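Local coordinates for protein prephenate dehydrogenase (PDB 3KTD) that probably catalyses the NAD(P)-dependent oxidative decarboxylation of prephenate, a step of tyrosine biosynthesis, at residues 283-286 against 287-291; 163-166 against 167-171; 246-249 against 250-253; 25-29 against 30-34. All coordinates share one frame; numbering follows the deposited sequence. Where two conformers were deposited one is given.

Contact 1 of 4, residues 283-286 against 287-291; sequences NGYR and SRIRY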
loop_
_atom_site.group_PDB
_atom_site.type_symbol
_atom_site.label_atom_id
_atom_site.label_comp_id
_atom_site.label_asym_id
_atom_site.label_seq_id
_atom_site.Cartn_x
_atom_site.Cartn_y
_atom_site.Cartn_z
ATOM N N ASN A 283 -12.934 -8.402 9.687
ATOM C CA ASN A 283 -11.680 -8.388 10.471
ATOM C C ASN A 283 -10.617 -7.433 9.934
ATOM O O ASN A 283 -9.950 -6.728 10.696
ATOM C CB ASN A 283 -11.026 -9.774 10.522
ATOM C CG ASN A 283 -11.715 -10.724 11.466
ATOM O OD1 ASN A 283 -12.815 -10.462 11.956
ATOM N ND2 ASN A 283 -11.065 -11.844 11.731
ATOM N N GLY A 284 -10.433 -7.455 8.620
ATOM C CA GLY A 284 -9.473 -6.577 7.967
ATOM C C GLY A 284 -9.817 -5.121 8.194
ATOM O O GLY A 284 -8.975 -4.334 8.624
ATOM N N TYR A 285 -11.072 -4.777 7.934
ATOM C CA TYR A 285 -11.557 -3.421 8.123
ATOM C C TYR A 285 -11.353 -2.921 9.541
ATOM O O TYR A 285 -10.911 -1.804 9.766
ATOM C CB TYR A 285 -13.044 -3.350 7.789
ATOM C CG TYR A 285 -13.657 -1.994 8.043
ATOM C CD1 TYR A 285 -13.329 -0.901 7.245
ATOM C CD2 TYR A 285 -14.567 -1.800 9.077
ATOM C CE1 TYR A 285 -13.883 0.352 7.476
ATOM C CE2 TYR A 285 -15.132 -0.553 9.309
ATOM C CZ TYR A 285 -14.785 0.515 8.503
ATOM O OH TYR A 285 -15.336 1.747 8.728
ATOM N N ARG A 286 -11.692 -3.767 10.491
ATOM C CA ARG A 286 -11.667 -3.408 11.888
ATOM C C ARG A 286 -10.220 -3.174 12.316
ATOM O O ARG A 286 -9.916 -2.233 13.047
ATOM C CB ARG A 286 -12.289 -4.552 12.683
ATOM C CG ARG A 286 -13.358 -4.155 13.630
ATOM C CD ARG A 286 -14.290 -5.310 13.851
ATOM N NE ARG A 286 -13.548 -6.505 14.240
ATOM C CZ ARG A 286 -13.836 -7.747 13.858
ATOM N NH1 ARG A 286 -14.850 -8.001 13.038
ATOM N NH2 ARG A 286 -13.067 -8.744 14.272
ATOM N N SER A 287 -9.332 -4.036 11.840
ATOM C CA SER A 287 -7.913 -3.941 12.147
ATOM C C SER A 287 -7.309 -2.676 11.566
ATOM O O SER A 287 -6.556 -1.972 12.233
ATOM C CB SER A 287 -7.181 -5.165 11.598
ATOM O OG SER A 287 -7.511 -6.322 12.338
ATOM N N ARG A 288 -7.639 -2.402 10.313
ATOM C CA ARG A 288 -7.204 -1.187 9.647
ATOM C C ARG A 288 -7.710 0.057 10.374
ATOM O O ARG A 288 -6.997 1.047 10.454
ATOM C CB ARG A 288 -7.676 -1.199 8.188
ATOM C CG ARG A 288 -7.483 0.095 7.410
ATOM C CD ARG A 288 -6.039 0.575 7.377
ATOM N NE ARG A 288 -5.943 1.878 6.726
ATOM C CZ ARG A 288 -4.813 2.466 6.345
ATOM N NH1 ARG A 288 -3.630 1.876 6.508
ATOM N NH2 ARG A 288 -4.876 3.654 5.762
ATOM N N ILE A 289 -8.929 0.010 10.906
ATOM C CA ILE A 289 -9.477 1.139 11.637
ATOM C C ILE A 289 -8.698 1.354 12.927
ATOM O O ILE A 289 -8.419 2.493 13.290
ATOM C CB ILE A 289 -10.993 0.970 11.924
ATOM C CG1 ILE A 289 -11.802 1.024 10.616
ATOM C CG2 ILE A 289 -11.505 2.042 12.872
ATOM C CD1 ILE A 289 -11.607 2.275 9.790
ATOM N N ARG A 290 -8.346 0.267 13.613
ATOM C CA ARG A 290 -7.519 0.356 14.824
ATOM C C ARG A 290 -6.145 0.972 14.530
ATOM O O ARG A 290 -5.644 1.764 15.329
ATOM C CB ARG A 290 -7.370 -1.001 15.540
ATOM C CG ARG A 290 -8.587 -1.359 16.421
ATOM C CD ARG A 290 -8.334 -2.546 17.391
ATOM N NE ARG A 290 -8.333 -3.858 16.721
ATOM C CZ ARG A 290 -9.423 -4.565 16.400
ATOM N NH1 ARG A 290 -10.647 -4.119 16.680
ATOM N NH2 ARG A 290 -9.294 -5.742 15.791
ATOM N N TYR A 291 -5.549 0.627 13.388
ATOM C CA TYR A 291 -4.265 1.216 13.008
ATOM C C TYR A 291 -4.395 2.732 12.769
ATOM O O TYR A 291 -3.654 3.529 13.366
ATOM C CB TYR A 291 -3.676 0.539 11.772
ATOM C CG TYR A 291 -2.512 1.317 11.201
ATOM C CD1 TYR A 291 -1.282 1.348 11.858
ATOM C CD2 TYR A 291 -2.649 2.058 10.030
ATOM C CE1 TYR A 291 -0.223 2.076 11.353
ATOM C CE2 TYR A 291 -1.587 2.785 9.515
ATOM C CZ TYR A 291 -0.384 2.796 10.182
ATOM O OH TYR A 291 0.669 3.525 9.676
#
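Asn283 to Tyr291 form about two and a half turns of one continuous alpha helix, 278-293. Its i to i+4 bonds run from Ser287 N to Asn283 O, Arg288 N to Gly284 O, Ile289 N to Tyr285 O and Arg290 N to Arg286 O. Asn283 O takes a second bond, from Ser287 OG at 3.0 Å. Ser287 N and Ser287 OG approach this oxygen from opposite faces of the carbonyl plane. The serine hydroxyl lies beside its own backbone N (chi1 -71°), which turns it back toward the preceding turn.

On another side of the helix, Ile289 CG1 sits over one face of the Tyr285 ring, 3.8 Å from the ring centroid, in a CH-pi contact. Ile289 CD1 extends the cover to Tyr285 CE1, at 3.8 Å.

Arg286 and Arg290 run side by side in the same direction, with Arg286 NE 4.5 Å from Arg290 NH1. Arg290 NH2 forms a salt bridge with Asp213 of the second subunit, and Arg286 NH2 makes a weak bond to Asn283 OD1. This is a helix at the dimer interface, consistent with the helical dimerization region of prephenate dehydrogenases.

Contact 2 of 4, residues 163-166 against 167-171; sequences TWIS and IWKDV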
loop_
_atom_site.group_PDB
_atom_site.type_symbol
_atom_site.label_atom_id
_atom_site.label_comp_id
_atom_site.label_asym_id
_atom_site.label_seq_id
_atom_site.Cartn_x
_atom_site.Cartn_y
_atom_site.Cartn_z
ATOM N N THR A 163 27.051 3.133 34.210
ATOM C CA THR A 163 27.631 3.617 32.961
ATOM C C THR A 163 26.734 3.228 31.772
ATOM O O THR A 163 26.567 4.017 30.844
ATOM C CB THR A 163 29.070 3.103 32.749
ATOM O OG1 THR A 163 29.066 1.672 32.738
ATOM C CG2 THR A 163 29.999 3.597 33.864
ATOM N N TRP A 164 26.140 2.033 31.818
ATOM C CA TRP A 164 25.215 1.612 30.763
ATOM C C TRP A 164 23.960 2.468 30.780
ATOM O O TRP A 164 23.473 2.868 29.732
ATOM C CB TRP A 164 24.822 0.131 30.856
ATOM C CG TRP A 164 24.001 -0.286 29.660
ATOM C CD1 TRP A 164 24.473 -0.753 28.473
ATOM C CD2 TRP A 164 22.575 -0.226 29.525
ATOM N NE1 TRP A 164 23.431 -1.002 27.607
ATOM C CE2 TRP A 164 22.255 -0.684 28.228
ATOM C CE3 TRP A 164 21.538 0.178 30.371
ATOM C CZ2 TRP A 164 20.945 -0.754 27.758
ATOM C CZ3 TRP A 164 20.232 0.108 29.904
ATOM C CH2 TRP A 164 19.948 -0.352 28.606
ATOM N N ILE A 165 23.431 2.745 31.964
ATOM C CA ILE A 165 22.254 3.602 32.076
ATOM C C ILE A 165 22.562 4.963 31.436
ATOM O O ILE A 165 21.713 5.545 30.769
ATOM C CB ILE A 165 21.778 3.755 33.552
ATOM C CG1 ILE A 165 21.288 2.404 34.100
ATOM C CG2 ILE A 165 20.651 4.781 33.654
ATOM C CD1 ILE A 165 20.849 2.413 35.568
ATOM N N SER A 166 23.793 5.440 31.615
ATOM C CA SER A 166 24.226 6.720 31.053
ATOM C C SER A 166 24.270 6.726 29.519
ATOM O O SER A 166 23.954 7.737 28.893
ATOM C CB SER A 166 25.602 7.086 31.619
ATOM O OG SER A 166 26.177 8.162 30.915
ATOM N N ILE A 167 24.694 5.614 28.923
ATOM C CA ILE A 167 24.716 5.480 27.462
ATOM C C ILE A 167 23.280 5.438 26.941
ATOM O O ILE A 167 22.929 6.110 25.968
ATOM C CB ILE A 167 25.438 4.204 27.014
ATOM C CG1 ILE A 167 26.933 4.296 27.323
ATOM C CG2 ILE A 167 25.247 3.980 25.520
ATOM C CD1 ILE A 167 27.659 2.966 27.192
ATOM N N TRP A 168 22.449 4.654 27.615
ATOM C CA TRP A 168 21.047 4.532 27.239
ATOM C C TRP A 168 20.363 5.894 27.213
ATOM O O TRP A 168 19.645 6.202 26.263
ATOM C CB TRP A 168 20.327 3.596 28.205
ATOM C CG TRP A 168 18.896 3.407 27.894
ATOM C CD1 TRP A 168 18.353 2.460 27.087
ATOM C CD2 TRP A 168 17.807 4.174 28.405
ATOM N NE1 TRP A 168 16.988 2.592 27.058
ATOM C CE2 TRP A 168 16.629 3.640 27.860
ATOM C CE3 TRP A 168 17.715 5.269 29.274
ATOM C CZ2 TRP A 168 15.374 4.157 28.146
ATOM C CZ3 TRP A 168 16.458 5.786 29.564
ATOM C CH2 TRP A 168 15.306 5.228 28.999
ATOM N N LYS A 169 20.593 6.704 28.245
ATOM C CA LYS A 169 20.009 8.041 28.311
ATOM C C LYS A 169 20.400 8.884 27.102
ATOM O O LYS A 169 19.523 9.398 26.403
ATOM C CB LYS A 169 20.378 8.748 29.614
ATOM C CG LYS A 169 19.596 8.206 30.808
ATOM C CD LYS A 169 19.746 9.040 32.096
ATOM C CE LYS A 169 20.988 8.700 32.910
ATOM N NZ LYS A 169 20.836 9.233 34.286
ATOM N N ASP A 170 21.696 8.997 26.827
ATOM C CA ASP A 170 22.147 9.776 25.671
ATOM C C ASP A 170 21.497 9.317 24.341
ATOM O O ASP A 170 21.164 10.142 23.499
ATOM C CB ASP A 170 23.675 9.758 25.559
ATOM C CG ASP A 170 24.362 10.725 26.533
ATOM O OD1 ASP A 170 23.727 11.679 27.038
ATOM O OD2 ASP A 170 25.567 10.540 26.778
ATOM N N VAL A 171 21.297 8.017 24.164
ATOM C CA VAL A 171 20.682 7.517 22.940
ATOM C C VAL A 171 19.248 8.020 22.839
ATOM O O VAL A 171 18.789 8.417 21.768
ATOM C CB VAL A 171 20.697 5.968 22.872
ATOM C CG1 VAL A 171 19.744 5.462 21.796
ATOM C CG2 VAL A 171 22.116 5.455 22.634
#
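Trp164 and Trp168 lie one turn apart on helix 162-177, the crossover helix of the beta-alpha-beta unit made with strands 146-149 and 181-184. Both indoles leave the helix in the same way, with CG anti to the backbone N and nearly the same rotation about the CB-CG bond. Their planes are nevertheless 31° apart, and the pair meets obliquely. Trp164 CH2 comes within 3.6 Å of Trp168 CD1. Trp168 CB lies over one face of the Trp164 six-membered ring, 4.1 Å from its centroid, in a CH-pi contact. Trp164 NE1 is bonded to Tyr120 O, which fixes the indole against strand 120-125. Trp168 meets the ring of Trp324.

Ile167 turns CG1 toward the previous turn, where it lies 3.6 Å from Thr163 O. The same side chain packs on Val121 and Leu71 of the sheet. On the flank, Asp170 forms a salt bridge with Arg9 and a hydrogen bond with Ser8. Arg9 also bonds Ser166 OG, so one arginine ties together two successive turns.

Lys169 starts out beside its backbone N, then bends at chi3 (-84°). This fold lays its aliphatic part across Ile165, with Lys169 CE 4.0 Å from Ile165 CG2.

Contact 3 of 4, residues 246-249 against 250-253; sequences ESNA and GPLV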
loop_
_atom_site.group_PDB
_atom_site.type_symbol
_atom_site.label_atom_id
_atom_site.label_comp_id
_atom_site.label_asym_id
_atom_site.label_seq_id
_atom_site.Cartn_x
_atom_site.Cartn_y
_atom_site.Cartn_z
ATOM N N GLU A 246 15.826 -12.129 5.900
ATOM C CA GLU A 246 16.718 -13.237 6.255
ATOM C C GLU A 246 17.245 -13.083 7.681
ATOM O O GLU A 246 17.280 -14.056 8.439
ATOM C CB GLU A 246 17.844 -13.381 5.229
ATOM C CG GLU A 246 17.339 -13.865 3.869
ATOM C CD GLU A 246 18.304 -13.627 2.722
ATOM O OE1 GLU A 246 19.219 -12.791 2.852
ATOM O OE2 GLU A 246 18.129 -14.267 1.668
ATOM N N SER A 247 17.619 -11.854 8.051
ATOM C CA SER A 247 18.032 -11.543 9.432
ATOM C C SER A 247 16.962 -11.934 10.450
ATOM O O SER A 247 17.283 -12.363 11.552
ATOM C CB SER A 247 18.289 -10.042 9.599
ATOM O OG SER A 247 19.262 -9.552 8.692
ATOM N N ASN A 248 15.695 -11.777 10.068
ATOM C CA ASN A 248 14.562 -12.011 10.960
ATOM C C ASN A 248 13.642 -13.147 10.481
ATOM O O ASN A 248 12.429 -13.095 10.660
ATOM C CB ASN A 248 13.771 -10.697 11.074
ATOM C CG ASN A 248 12.846 -10.663 12.267
ATOM O OD1 ASN A 248 13.091 -11.314 13.280
ATOM N ND2 ASN A 248 11.776 -9.884 12.157
ATOM N N ALA A 249 14.232 -14.185 9.895
ATOM C CA ALA A 249 13.474 -15.306 9.344
ATOM C C ALA A 249 12.557 -15.980 10.361
ATOM O O ALA A 249 11.420 -16.337 10.041
ATOM C CB ALA A 249 14.421 -16.322 8.759
ATOM N N GLY A 250 13.044 -16.155 11.582
ATOM C CA GLY A 250 12.273 -16.851 12.608
ATOM C C GLY A 250 10.935 -16.186 12.847
ATOM O O GLY A 250 9.896 -16.737 12.489
ATOM N N PRO A 251 10.951 -14.986 13.443
ATOM C CA PRO A 251 9.721 -14.231 13.680
ATOM C C PRO A 251 8.909 -13.940 12.415
ATOM O O PRO A 251 7.679 -13.826 12.504
ATOM C CB PRO A 251 10.229 -12.932 14.313
ATOM C CG PRO A 251 11.487 -13.335 14.997
ATOM C CD PRO A 251 12.118 -14.328 14.061
ATOM N N LEU A 252 9.573 -13.822 11.260
ATOM C CA LEU A 252 8.864 -13.605 9.988
ATOM C C LEU A 252 8.024 -14.821 9.591
ATOM O O LEU A 252 6.891 -14.670 9.143
ATOM C CB LEU A 252 9.817 -13.238 8.845
ATOM C CG LEU A 252 9.160 -12.956 7.479
ATOM C CD1 LEU A 252 7.921 -12.062 7.602
ATOM C CD2 LEU A 252 10.151 -12.342 6.493
ATOM N N VAL A 253 8.574 -16.020 9.755
ATOM C CA VAL A 253 7.834 -17.231 9.425
ATOM C C VAL A 253 6.584 -17.350 10.292
ATOM O O VAL A 253 5.531 -17.733 9.783
ATOM C CB VAL A 253 8.711 -18.495 9.538
ATOM C CG1 VAL A 253 7.875 -19.766 9.387
ATOM C CG2 VAL A 253 9.804 -18.454 8.490
#
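Asn248 departs from helical backbone angles, with phi -118° and psi 36°, and its CG is anti to the backbone N (chi1 -162°). Together these torsions bring the amide across the pyrrolidine ring of Pro251 at about a right angle. Asn248 OD1 lies beside the ring carbons, 3.1 Å from Pro251 CG and 3.3 Å from Pro251 CD. The amide nitrogen has polar partners of its own: Asn248 ND2 is bonded to Asp191 O and His199 ND1.

Asn248 occupies the N-cap position of helix 249-270, but its side chain makes no capping bond. Leu252 N reaches Asn248 O at 3.0 Å, and Val253 N reaches Ala249 O at 2.9 Å. Pro251 has no N-H, and a first-turn position costs the helix no i to i-4 bond.

The contact is thus a tight break between two helices, 238-247 and 249-270, with Asn248 as the joint. Ala195 of helix 187-214 packs against both Asn248 and Pro251. Leu252 packs on His199 and Leu200 of that helix and on Leu270 of the second subunit. Val253 packs on Arg267 of the second subunit, so the start of helix 249-270 lies at the dimer interface.

Contact 4 of 4, residues 25-29 against 30-34; sequences RDLHA and ANHSV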
loop_
_atom_site.group_PDB
_atom_site.type_symbol
_atom_site.label_atom_id
_atom_site.label_comp_id
_atom_site.label_asym_id
_atom_site.label_seq_id
_atom_site.Cartn_x
_atom_site.Cartn_y
_atom_site.Cartn_z
ATOM N N ARG A 25 22.852 15.919 9.988
ATOM C CA ARG A 25 22.265 17.203 9.616
ATOM C C ARG A 25 21.325 17.735 10.696
ATOM O O ARG A 25 21.394 18.920 11.040
ATOM C CB ARG A 25 21.506 17.105 8.290
ATOM C CG ARG A 25 22.358 16.974 7.034
ATOM C CD ARG A 25 21.434 16.830 5.815
ATOM N NE ARG A 25 22.131 16.794 4.529
ATOM C CZ ARG A 25 22.636 17.856 3.902
ATOM N NH1 ARG A 25 22.563 19.066 4.444
ATOM N NH2 ARG A 25 23.242 17.702 2.730
ATOM N N ASP A 26 20.451 16.870 11.220
ATOM C CA ASP A 26 19.486 17.295 12.241
ATOM C C ASP A 26 20.180 17.658 13.562
ATOM O O ASP A 26 19.773 18.605 14.237
ATOM C CB ASP A 26 18.407 16.226 12.480
ATOM C CG ASP A 26 17.336 16.196 11.389
ATOM O OD1 ASP A 26 17.157 17.217 10.674
ATOM O OD2 ASP A 26 16.649 15.150 11.260
ATOM N N LEU A 27 21.217 16.906 13.923
ATOM C CA LEU A 27 21.974 17.175 15.136
ATOM C C LEU A 27 22.741 18.479 15.017
ATOM O O LEU A 27 22.914 19.193 16.007
ATOM C CB LEU A 27 22.950 16.042 15.443
ATOM C CG LEU A 27 22.353 14.760 16.025
ATOM C CD1 LEU A 27 23.429 13.711 16.196
ATOM C CD2 LEU A 27 21.639 15.019 17.350
ATOM N N HIS A 28 23.203 18.774 13.804
ATOM C CA HIS A 28 23.950 19.998 13.533
ATOM C C HIS A 28 22.999 21.180 13.591
ATOM O O HIS A 28 23.329 22.215 14.169
ATOM C CB HIS A 28 24.620 19.913 12.159
ATOM C CG HIS A 28 25.567 21.034 11.866
ATOM N ND1 HIS A 28 26.831 21.103 12.414
ATOM C CD2 HIS A 28 25.452 22.107 11.049
ATOM C CE1 HIS A 28 27.446 22.180 11.963
ATOM N NE2 HIS A 28 26.632 22.804 11.129
ATOM N N ALA A 29 21.819 21.007 12.995
ATOM C CA ALA A 29 20.760 22.022 13.010
ATOM C C ALA A 29 20.404 22.349 14.460
ATOM O O ALA A 29 20.425 23.516 14.861
ATOM C CB ALA A 29 19.518 21.533 12.237
ATOM N N ALA A 30 20.126 21.304 15.244
ATOM C CA ALA A 30 19.828 21.440 16.678
ATOM C C ALA A 30 21.037 21.893 17.504
ATOM O O ALA A 30 20.937 22.002 18.717
ATOM C CB ALA A 30 19.274 20.126 17.243
ATOM N N ASN A 31 22.173 22.119 16.844
ATOM C CA ASN A 31 23.381 22.683 17.453
ATOM C C ASN A 31 24.104 21.794 18.463
ATOM O O ASN A 31 24.817 22.313 19.323
ATOM C CB ASN A 31 23.089 24.062 18.082
ATOM C CG ASN A 31 24.362 24.822 18.466
ATOM O OD1 ASN A 31 25.424 24.634 17.863
ATOM N ND2 ASN A 31 24.256 25.682 19.479
ATOM N N HIS A 32 23.948 20.472 18.369
ATOM C CA HIS A 32 24.635 19.521 19.250
ATOM C C HIS A 32 25.976 19.110 18.637
ATOM O O HIS A 32 26.092 19.013 17.418
ATOM C CB HIS A 32 23.778 18.262 19.465
ATOM C CG HIS A 32 22.519 18.496 20.246
ATOM N ND1 HIS A 32 21.281 18.600 19.650
ATOM C CD2 HIS A 32 22.306 18.630 21.578
ATOM C CE1 HIS A 32 20.362 18.794 20.579
ATOM N NE2 HIS A 32 20.958 18.815 21.757
ATOM N N SER A 33 26.968 18.845 19.485
ATOM C CA SER A 33 28.291 18.412 19.047
ATOM C C SER A 33 28.203 17.082 18.303
ATOM O O SER A 33 27.765 16.088 18.870
ATOM C CB SER A 33 29.213 18.270 20.262
ATOM O OG SER A 33 30.517 17.881 19.867
ATOM N N VAL A 34 28.632 17.066 17.043
ATOM C CA VAL A 34 28.566 15.854 16.228
ATOM C C VAL A 34 29.596 15.835 15.095
ATOM O O VAL A 34 29.961 16.878 14.540
ATOM C CB VAL A 34 27.155 15.684 15.613
ATOM C CG1 VAL A 34 26.841 16.829 14.655
ATOM C CG2 VAL A 34 27.031 14.347 14.899
#
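Leu27 O accepts the backbone N-H of His32 at 2.9 Å, and the donor lies nearly along the C=O axis. This is the 6→1 bond of a Schellman motif, which ends helix 18-29. Asn31 is the residue that reverses the chain. Its phi is positive (69°), the left-handed conformation usual at this position.

The 5→2 bond closes the turn, from Asn31 N to His28 O at 2.9 Å. It is less direct: the donor stands above the carbonyl plane of His28, well away from a lone-pair direction. One residue earlier, Ala30 N still makes a regular helical bond to Asp26 O. Asp26 OD1 accepts the backbone N-H of Gly140.

The helix belongs to the nucleotide-binding domain of Rossmann type. It follows strand 11-14 and a glycine-rich sequence resembling the dinucleotide-binding GxGxxG pattern. After the turn, the chain passes through His32 and Ser33 into strand 34-37. Ser33 pairs with Val11 through backbone bonds, and the chain enters the sheet next to strand 11-14.

The same reversal brings Val34 back over the helix. Leu27 and Val34 cross at about a right angle, and both pack on Val11. Val34 CG1 lies between its backbone N and carbonyl carbon (chi1 64°). The two methyls share the leucine: Val34 CG1 is 4.0 Å from Leu27 CB, and Val34 CG2 is 3.9 Å from Leu27 CD1.

The four contacts fall into two pairs. Contacts 2 and 4 belong to the nucleotide-binding domain, with centres 19 Å apart and nearest atoms about 8 Å apart. They lie on helices packed against the same mixed sheet. Contacts 1 and 3 belong to the helical part of the chain, on the successive helices 278-293 and 249-270. Their centres are 25 Å apart, and both touch the second subunit. Contacts 3 and 4 lie on opposite sides of the chain's centre, with centres 35 Å apart. Contact 4 follows the glycine-rich turn that probably binds the dinucleotide, as in Rossmann-type domains. A bound PEG lies about 7 Å from the side chain of Ile165 in contact 2.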